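Local atomic coordinates of 4'-phospho-dehydrooxetanocin synthase (Bacillus megaterium, PDB entry 5UL3), a protein that catalyses the cobalamin-dependent radical SAM ring contraction of dAMP to an oxetane aldehyde, a step in the biosynthesis of the nucleoside analog oxetanocin A. Residues 12-17 / 38-42; 382-386 / 422-426; 690-694 / 732-736. One frame throughout, in Å; residues are numbered along the deposited sequence.

Interaction 1: residues 12-17 / 38-42; sequences YYLKEL and LFKRS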
loop_
_atom_site.group_PDB
_atom_site.type_symbol
_atom_site.label_atom_id
_atom_site.label_comp_id
_atom_site.label_asym_id
_atom_site.label_seq_id
_atom_site.Cartn_x
_atom_site.Cartn_y
_atom_site.Cartn_z
ATOM N N TYR A 12 -31.805 -23.049 19.243
ATOM C CA TYR A 12 -30.942 -22.453 20.252
ATOM C C TYR A 12 -29.480 -22.480 19.823
ATOM O O TYR A 12 -28.740 -21.514 20.045
ATOM C CB TYR A 12 -31.130 -23.189 21.572
ATOM C CG TYR A 12 -30.169 -22.795 22.657
ATOM C CD1 TYR A 12 -30.403 -21.680 23.445
ATOM C CD2 TYR A 12 -29.037 -23.551 22.909
ATOM C CE1 TYR A 12 -29.523 -21.322 24.451
ATOM C CE2 TYR A 12 -28.157 -23.206 23.908
ATOM C CZ TYR A 12 -28.400 -22.092 24.675
ATOM O OH TYR A 12 -27.508 -21.756 25.669
ATOM N N TYR A 13 -29.041 -23.586 19.220
ATOM C CA TYR A 13 -27.641 -23.702 18.831
ATOM C C TYR A 13 -27.298 -22.731 17.704
ATOM O O TYR A 13 -26.242 -22.093 17.734
ATOM C CB TYR A 13 -27.327 -25.143 18.428
ATOM C CG TYR A 13 -27.078 -26.076 19.597
ATOM C CD1 TYR A 13 -26.317 -25.671 20.688
ATOM C CD2 TYR A 13 -27.599 -27.365 19.606
ATOM C CE1 TYR A 13 -26.086 -26.527 21.760
ATOM C CE2 TYR A 13 -27.379 -28.225 20.670
ATOM C CZ TYR A 13 -26.623 -27.806 21.742
ATOM O OH TYR A 13 -26.401 -28.668 22.794
ATOM N N LEU A 14 -28.188 -22.585 16.724
ATOM C CA LEU A 14 -27.940 -21.658 15.626
ATOM C C LEU A 14 -27.925 -20.214 16.115
ATOM O O LEU A 14 -27.050 -19.428 15.726
ATOM C CB LEU A 14 -28.997 -21.843 14.539
ATOM C CG LEU A 14 -28.911 -23.085 13.638
ATOM C CD1 LEU A 14 -30.160 -23.201 12.790
ATOM C CD2 LEU A 14 -27.665 -23.019 12.745
ATOM N N LYS A 15 -28.884 -19.849 16.969
ATOM C CA LYS A 15 -28.941 -18.489 17.498
ATOM C C LYS A 15 -27.679 -18.152 18.275
ATOM O O LYS A 15 -27.093 -17.079 18.096
ATOM C CB LYS A 15 -30.179 -18.328 18.386
ATOM C CG LYS A 15 -30.118 -17.140 19.337
ATOM C CD LYS A 15 -31.230 -17.211 20.381
ATOM C CE LYS A 15 -31.121 -16.066 21.376
ATOM N NZ LYS A 15 -29.830 -16.111 22.122
ATOM N N GLU A 16 -27.243 -19.062 19.151
ATOM C CA GLU A 16 -26.024 -18.825 19.913
ATOM C C GLU A 16 -24.801 -18.805 19.003
ATOM O O GLU A 16 -23.845 -18.062 19.254
ATOM C CB GLU A 16 -25.855 -19.888 20.994
ATOM C CG GLU A 16 -26.875 -19.809 22.125
ATOM C CD GLU A 16 -26.825 -18.488 22.860
ATOM O OE1 GLU A 16 -27.757 -17.678 22.686
ATOM O OE2 GLU A 16 -25.842 -18.255 23.592
ATOM N N LEU A 17 -24.799 -19.645 17.966
ATOM C CA LEU A 17 -23.671 -19.669 17.040
ATOM C C LEU A 17 -23.615 -18.387 16.226
ATOM O O LEU A 17 -22.526 -17.856 15.967
ATOM C CB LEU A 17 -23.770 -20.887 16.118
ATOM C CG LEU A 17 -23.357 -22.222 16.743
ATOM C CD1 LEU A 17 -23.630 -23.376 15.790
ATOM C CD2 LEU A 17 -21.908 -22.210 17.170
ATOM N N LEU A 38 -20.456 -24.046 24.273
ATOM C CA LEU A 38 -21.882 -23.982 23.979
ATOM C C LEU A 38 -22.486 -25.374 23.812
ATOM O O LEU A 38 -23.647 -25.600 24.174
ATOM C CB LEU A 38 -22.113 -23.149 22.719
ATOM C CG LEU A 38 -23.464 -23.318 22.023
ATOM C CD1 LEU A 38 -24.597 -22.764 22.875
ATOM C CD2 LEU A 38 -23.480 -22.690 20.620
ATOM N N PHE A 39 -21.722 -26.317 23.263
ATOM C CA PHE A 39 -22.253 -27.652 23.029
ATOM C C PHE A 39 -22.032 -28.589 24.208
ATOM O O PHE A 39 -22.777 -29.568 24.356
ATOM C CB PHE A 39 -21.658 -28.234 21.740
ATOM C CG PHE A 39 -22.395 -27.800 20.503
ATOM C CD1 PHE A 39 -22.134 -26.573 19.917
ATOM C CD2 PHE A 39 -23.379 -28.604 19.946
ATOM C CE1 PHE A 39 -22.838 -26.165 18.797
ATOM C CE2 PHE A 39 -24.076 -28.201 18.830
ATOM C CZ PHE A 39 -23.802 -26.978 18.249
ATOM N N LYS A 40 -21.057 -28.296 25.062
ATOM C CA LYS A 40 -20.902 -28.992 26.330
ATOM C C LYS A 40 -21.850 -28.475 27.409
ATOM O O LYS A 40 -21.795 -28.966 28.542
ATOM C CB LYS A 40 -19.453 -28.879 26.812
ATOM C CG LYS A 40 -18.451 -29.578 25.911
ATOM C CD LYS A 40 -17.048 -29.516 26.490
ATOM C CE LYS A 40 -16.078 -30.339 25.656
ATOM N NZ LYS A 40 -14.703 -30.334 26.235
ATOM N N ARG A 41 -22.715 -27.505 27.092
ATOM C CA ARG A 41 -23.651 -26.961 28.070
ATOM C C ARG A 41 -24.851 -27.869 28.313
ATOM O O ARG A 41 -25.659 -27.576 29.201
ATOM C CB ARG A 41 -24.143 -25.579 27.632
ATOM C CG ARG A 41 -24.154 -24.566 28.766
ATOM C CD ARG A 41 -25.083 -23.382 28.511
ATOM N NE ARG A 41 -24.790 -22.651 27.277
ATOM C CZ ARG A 41 -23.736 -21.856 27.099
ATOM N NH1 ARG A 41 -22.841 -21.695 28.068
ATOM N NH2 ARG A 41 -23.573 -21.227 25.940
ATOM N N SER A 42 -24.990 -28.946 27.542
ATOM C CA SER A 42 -26.006 -29.963 27.773
ATOM C C SER A 42 -25.325 -31.320 27.830
ATOM O O SER A 42 -24.531 -31.655 26.944
ATOM C CB SER A 42 -27.075 -29.964 26.670
ATOM O OG SER A 42 -27.887 -28.805 26.726
#

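Interaction 2: residues 382-386 / 422-426; sequences CEGLL and YCALA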
loop_
_atom_site.group_PDB
_atom_site.type_symbol
_atom_site.label_atom_id
_atom_site.label_comp_id
_atom_site.label_asym_id
_atom_site.label_seq_id
_atom_site.Cartn_x
_atom_site.Cartn_y
_atom_site.Cartn_z
ATOM N N CYS A 382 -20.175 5.207 -2.833
ATOM C CA CYS A 382 -20.320 6.407 -2.018
ATOM C C CYS A 382 -21.729 6.523 -1.457
ATOM O O CYS A 382 -21.905 6.892 -0.292
ATOM C CB CYS A 382 -19.970 7.643 -2.840
ATOM S SG CYS A 382 -18.209 7.773 -3.210
ATOM N N GLU A 383 -22.744 6.222 -2.275
ATOM C CA GLU A 383 -24.119 6.261 -1.787
ATOM C C GLU A 383 -24.321 5.260 -0.661
ATOM O O GLU A 383 -25.030 5.546 0.307
ATOM C CB GLU A 383 -25.103 5.990 -2.929
ATOM C CG GLU A 383 -25.281 7.187 -3.857
ATOM C CD GLU A 383 -26.368 6.986 -4.911
ATOM O OE1 GLU A 383 -26.571 5.844 -5.383
ATOM O OE2 GLU A 383 -27.024 7.986 -5.263
ATOM N N GLY A 384 -23.688 4.090 -0.768
ATOM C CA GLY A 384 -23.751 3.117 0.310
ATOM C C GLY A 384 -23.101 3.612 1.590
ATOM O O GLY A 384 -23.628 3.401 2.685
ATOM N N LEU A 385 -21.943 4.267 1.473
ATOM C CA LEU A 385 -21.280 4.825 2.649
ATOM C C LEU A 385 -22.127 5.916 3.286
ATOM O O LEU A 385 -22.149 6.064 4.516
ATOM C CB LEU A 385 -19.900 5.375 2.264
ATOM C CG LEU A 385 -18.848 4.315 1.928
ATOM C CD1 LEU A 385 -17.542 4.964 1.483
ATOM C CD2 LEU A 385 -18.602 3.444 3.156
ATOM N N LEU A 386 -22.828 6.693 2.458
ATOM C CA LEU A 386 -23.632 7.793 2.965
ATOM C C LEU A 386 -24.880 7.296 3.688
ATOM O O LEU A 386 -25.487 8.062 4.441
ATOM C CB LEU A 386 -23.994 8.731 1.812
ATOM C CG LEU A 386 -22.813 9.556 1.267
ATOM C CD1 LEU A 386 -23.167 10.207 -0.066
ATOM C CD2 LEU A 386 -22.392 10.605 2.291
ATOM N N TYR A 422 -18.988 13.036 -5.009
ATOM C CA TYR A 422 -19.525 11.958 -4.183
ATOM C C TYR A 422 -18.442 11.347 -3.307
ATOM O O TYR A 422 -18.710 10.980 -2.157
ATOM C CB TYR A 422 -20.169 10.876 -5.055
ATOM C CG TYR A 422 -21.655 11.099 -5.267
ATOM C CD1 TYR A 422 -22.107 11.923 -6.275
ATOM C CD2 TYR A 422 -22.594 10.521 -4.425
ATOM C CE1 TYR A 422 -23.457 12.147 -6.467
ATOM C CE2 TYR A 422 -23.954 10.738 -4.605
ATOM C CZ TYR A 422 -24.374 11.554 -5.634
ATOM O OH TYR A 422 -25.713 11.787 -5.841
ATOM N N CYS A 423 -17.222 11.193 -3.840
ATOM C CA CYS A 423 -16.124 10.707 -3.005
ATOM C C CYS A 423 -15.888 11.641 -1.822
ATOM O O CYS A 423 -15.744 11.192 -0.681
ATOM C CB CYS A 423 -14.847 10.575 -3.822
ATOM S SG CYS A 423 -14.894 9.191 -4.971
ATOM N N ALA A 424 -15.846 12.950 -2.078
ATOM C CA ALA A 424 -15.672 13.900 -0.980
ATOM C C ALA A 424 -16.809 13.791 0.034
ATOM O O ALA A 424 -16.574 13.772 1.253
ATOM C CB ALA A 424 -15.570 15.323 -1.526
ATOM N N LEU A 425 -18.052 13.741 -0.451
ATOM C CA LEU A 425 -19.199 13.634 0.448
ATOM C C LEU A 425 -19.100 12.394 1.321
ATOM O O LEU A 425 -19.472 12.423 2.501
ATOM C CB LEU A 425 -20.505 13.603 -0.346
ATOM C CG LEU A 425 -20.931 14.881 -1.069
ATOM C CD1 LEU A 425 -22.196 14.625 -1.871
ATOM C CD2 LEU A 425 -21.168 15.989 -0.057
ATOM N N ALA A 426 -18.604 11.290 0.761
ATOM C CA ALA A 426 -18.575 10.039 1.508
ATOM C C ALA A 426 -17.360 9.911 2.420
ATOM O O ALA A 426 -17.253 8.907 3.133
ATOM C CB ALA A 426 -18.617 8.855 0.542
#

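Interaction 3: residues 690-694 / 732-736; sequences MTNWQ and MGNWS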
loop_
_atom_site.group_PDB
_atom_site.type_symbol
_atom_site.label_atom_id
_atom_site.label_comp_id
_atom_site.label_asym_id
_atom_site.label_seq_id
_atom_site.Cartn_x
_atom_site.Cartn_y
_atom_site.Cartn_z
ATOM N N MET A 690 25.795 24.876 -2.593
ATOM C CA MET A 690 24.871 24.358 -1.584
ATOM C C MET A 690 25.291 24.767 -0.179
ATOM O O MET A 690 24.436 25.077 0.657
ATOM C CB MET A 690 24.771 22.840 -1.699
ATOM C CG MET A 690 23.718 22.224 -0.784
ATOM S SD MET A 690 23.261 20.545 -1.269
ATOM C CE MET A 690 24.772 19.624 -0.982
ATOM N N THR A 691 26.602 24.772 0.107
ATOM C CA THR A 691 27.071 25.300 1.388
ATOM C C THR A 691 26.551 26.713 1.615
ATOM O O THR A 691 26.179 27.083 2.738
ATOM C CB THR A 691 28.605 25.283 1.443
ATOM O OG1 THR A 691 29.079 23.933 1.458
ATOM C CG2 THR A 691 29.104 25.999 2.686
ATOM N N ASN A 692 26.501 27.512 0.547
ATOM C CA ASN A 692 26.014 28.880 0.659
ATOM C C ASN A 692 24.526 28.898 0.972
ATOM O O ASN A 692 24.069 29.646 1.840
ATOM C CB ASN A 692 26.301 29.640 -0.636
ATOM C CG ASN A 692 26.537 31.112 -0.400
ATOM O OD1 ASN A 692 25.900 31.966 -1.022
ATOM N ND2 ASN A 692 27.446 31.420 0.518
ATOM N N TRP A 693 23.751 28.077 0.262
ATOM C CA TRP A 693 22.320 28.013 0.518
ATOM C C TRP A 693 22.026 27.480 1.915
ATOM O O TRP A 693 21.035 27.875 2.535
ATOM C CB TRP A 693 21.650 27.133 -0.535
ATOM C CG TRP A 693 20.183 27.312 -0.573
ATOM C CD1 TRP A 693 19.228 26.460 -0.068
ATOM C CD2 TRP A 693 19.479 28.423 -1.126
ATOM N NE1 TRP A 693 17.974 26.979 -0.296
ATOM C CE2 TRP A 693 18.101 28.178 -0.948
ATOM C CE3 TRP A 693 19.879 29.601 -1.768
ATOM C CZ2 TRP A 693 17.128 29.069 -1.377
ATOM C CZ3 TRP A 693 18.914 30.482 -2.196
ATOM C CH2 TRP A 693 17.549 30.213 -2.004
ATOM N N GLN A 694 22.878 26.593 2.424
ATOM C CA GLN A 694 22.682 26.026 3.753
ATOM C C GLN A 694 22.664 27.096 4.840
ATOM O O GLN A 694 22.089 26.870 5.908
ATOM C CB GLN A 694 23.772 24.990 4.036
ATOM C CG GLN A 694 23.644 24.297 5.393
ATOM C CD GLN A 694 24.698 23.237 5.617
ATOM O OE1 GLN A 694 25.894 23.525 5.596
ATOM N NE2 GLN A 694 24.264 21.996 5.838
ATOM N N MET A 732 27.869 21.976 9.816
ATOM C CA MET A 732 27.612 22.868 8.688
ATOM C C MET A 732 28.756 22.832 7.683
ATOM O O MET A 732 29.932 22.852 8.054
ATOM C CB MET A 732 27.414 24.303 9.163
ATOM C CG MET A 732 26.097 24.550 9.847
ATOM S SD MET A 732 25.835 26.281 10.212
ATOM C CE MET A 732 25.918 27.018 8.590
ATOM N N GLY A 733 28.401 22.803 6.399
ATOM C CA GLY A 733 29.382 22.783 5.327
ATOM C C GLY A 733 30.143 21.488 5.168
ATOM O O GLY A 733 30.940 21.370 4.228
ATOM N N ASN A 734 29.947 20.525 6.063
ATOM C CA ASN A 734 30.464 19.172 5.915
ATOM C C ASN A 734 29.469 18.339 5.117
ATOM O O ASN A 734 28.271 18.331 5.425
ATOM C CB ASN A 734 30.694 18.548 7.292
ATOM C CG ASN A 734 32.149 18.251 7.566
ATOM O OD1 ASN A 734 33.011 18.465 6.715
ATOM N ND2 ASN A 734 32.433 17.751 8.766
ATOM N N TRP A 735 29.954 17.644 4.092
ATOM C CA TRP A 735 29.083 16.865 3.227
ATOM C C TRP A 735 29.615 15.441 3.088
ATOM O O TRP A 735 30.828 15.212 3.087
ATOM C CB TRP A 735 28.930 17.538 1.850
ATOM C CG TRP A 735 28.338 18.938 1.912
ATOM C CD1 TRP A 735 29.008 20.122 1.767
ATOM C CD2 TRP A 735 26.961 19.288 2.144
ATOM N NE1 TRP A 735 28.135 21.183 1.881
ATOM C CE2 TRP A 735 26.875 20.696 2.119
ATOM C CE3 TRP A 735 25.795 18.543 2.373
ATOM C CZ2 TRP A 735 25.670 21.378 2.316
ATOM C CZ3 TRP A 735 24.599 19.222 2.560
ATOM C CH2 TRP A 735 24.546 20.624 2.540
ATOM N N SER A 736 28.688 14.482 3.012
ATOM C CA SER A 736 29.019 13.060 2.843
ATOM C C SER A 736 27.789 12.240 2.434
ATOM O O SER A 736 26.645 12.607 2.725
ATOM C CB SER A 736 29.629 12.480 4.126
ATOM O OG SER A 736 28.678 12.398 5.171
HETATM O O HOH W 1 26.091 19.748 6.564
#

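Interaction 1: residues 12-17 / 38-42
An aromatic stack beside a knob-into-hole contact joins Tyr13, Leu17 and their neighbours on helix 7-21 to Leu38 and Phe39 at the C-terminal end of helix 28-39, in the N-terminal domain of unknown function. Leu38 is the knob, seated among Tyr12, Tyr13, Glu16 and Leu17. Its branched end suits a hole with several walls: CD1 meets both Tyr12 CE2 and Glu16 CB at 3.7 Å, while Leu38 CD2 lies against Leu17 CD2 and also Glu16 CB. The first torsion makes this possible, for Leu38 CG lies opposite the backbone N (chi1 162°) and the fork is carried across to helix 7-21. Next to it the rings of Tyr13 and Phe39 form a face-to-face stack, with centroids 4.0 Å apart and planes 12° from parallel. Flat rings suit the place because they can stack face to face while Phe73 of strand 69-73 touches both; Leu61 and Val63 of strand 60-64 pack on Phe39, so the helical pair lies against the four-stranded antiparallel sheet. Leu38 O sits in the plane of the Tyr13 ring, at its edge, buried with no polar partner in the model. Nearer the exposed side, the opposite charges of Glu16 and Arg41 probably attract each other without a salt bridge. Arg41 gives a long, bent hydrogen bond from NE to Tyr12 OH, 3.3 Å with an N-H...O angle of 139°.

Interaction 2: residues 382-386 / 422-426
The helical segments 382-386 and 422-426 run side by side in nearly the same direction, their axes 8.9 Å apart at closest approach and inclined by 23°. Such closeness depends on small side chains, and the nearest CA pair, 5.4 Å apart, is that of Cys382 and Ala426. Both point at the opposing helix, and their CB atoms meet at 3.8 Å. The thiol of Cys382 reaches further over the other backbone, its SG lying 3.4 Å from Tyr422 O and 4.0 Å from Cys423 SG, too far for a disulfide. Ala426 CB also receives Leu385 CB, so one methyl touches two inward positions. Tyr422 presents the edge of its ring to Cys382 CB. Further out, Tyr422 CE2 touches Glu383 CG at 3.9 Å; the extended glutamate chain runs obliquely past the ring and carries its carboxylate toward the phenol end, the two planes 75° apart. One turn on from Glu383, on the same flank, Leu386 lays CD2 against Leu425 O at 3.4 Å. Ile378 and Ile379, a turn earlier on helix 374-386, continue the contact to Cys423 and Tyr422. These neighbouring helices of the partial TIM barrel are joined through strand 393-398, and strand 432-436 follows.

Interaction 3: residues 690-694 / 732-736
Met732, just beyond helix 720-730, brings its CB to 4.0 Å from Gln694 OE1, while the rest of its flexible side chain packs on Leu695 and Glu698 of helix 683-709. Gly733 comes next and approaches Thr691 most closely, with CA atoms 5.2 Å apart. Its positive phi of 72° is readily adopted by glycine, and a bare CA lets the chain pass close to the Thr691 methyl. The Gly733 amide N donates to Gln694 OE1 over 2.7 Å, a short bond lying in the carbonyl plane of the side-chain amide. Glutamine suits this place because its other end can donate: NE2 donates a hydrogen bond to a water, which in turn donates one to Asn734 O. Asn734 thus joins through its backbone, and the two bonds hold the Gln694 amide in one orientation. Trp735 then turns its indole onto the helix. Its NE1 donates an almost straight hydrogen bond (171°) to Thr691 OG1, 2.9 Å away and in the ring plane. The same hydroxyl is also hydrogen-bonded to Leu687 O one turn back, so the threonine links indole and helix backbone. Over one face lies the Met690 methyl in a CH-pi contact, CE standing 3.5 Å from the centroid of the six-membered ring. Met690 SD lies 4.4 Å from the same centroid; Met690 CG is anti to its own N (chi1 -174°), and the bend at chi3 folds CE over the ring. The Gln694 amide lies nearly parallel to the indole, Gln694 NE2 passing 3.6 Å from Trp735 CH2. Met599 and Ser603 of helix 588-617 also touch the tryptophan. A Met-aromatic contact, flanked by two direct hydrogen bonds and a water bridge, joins the C-terminal tail to the helix bundle.

The three contacts follow one another along the chain without overlap, and each belongs to a different domain: interaction 1 to the N-terminal domain, interaction 2 to the partial TIM barrel of the AdoMet radical domain, and interaction 3 to the C-terminal helix bundle. The centres of interaction 1 and interaction 2 are about 40 Å apart, and those of interaction 2 and interaction 3 about 49 Å. Interaction 1 and interaction 3, with centres about 72 Å apart, lie on opposite sides of the chain's centre. No strand or helix is shared. All three lie away from the cobalamin, iron-sulfur and S-adenosylmethionine sites, and each joins parts within its own domain: helices on a sheet, neighbouring barrel helices, and a tail on a bundle.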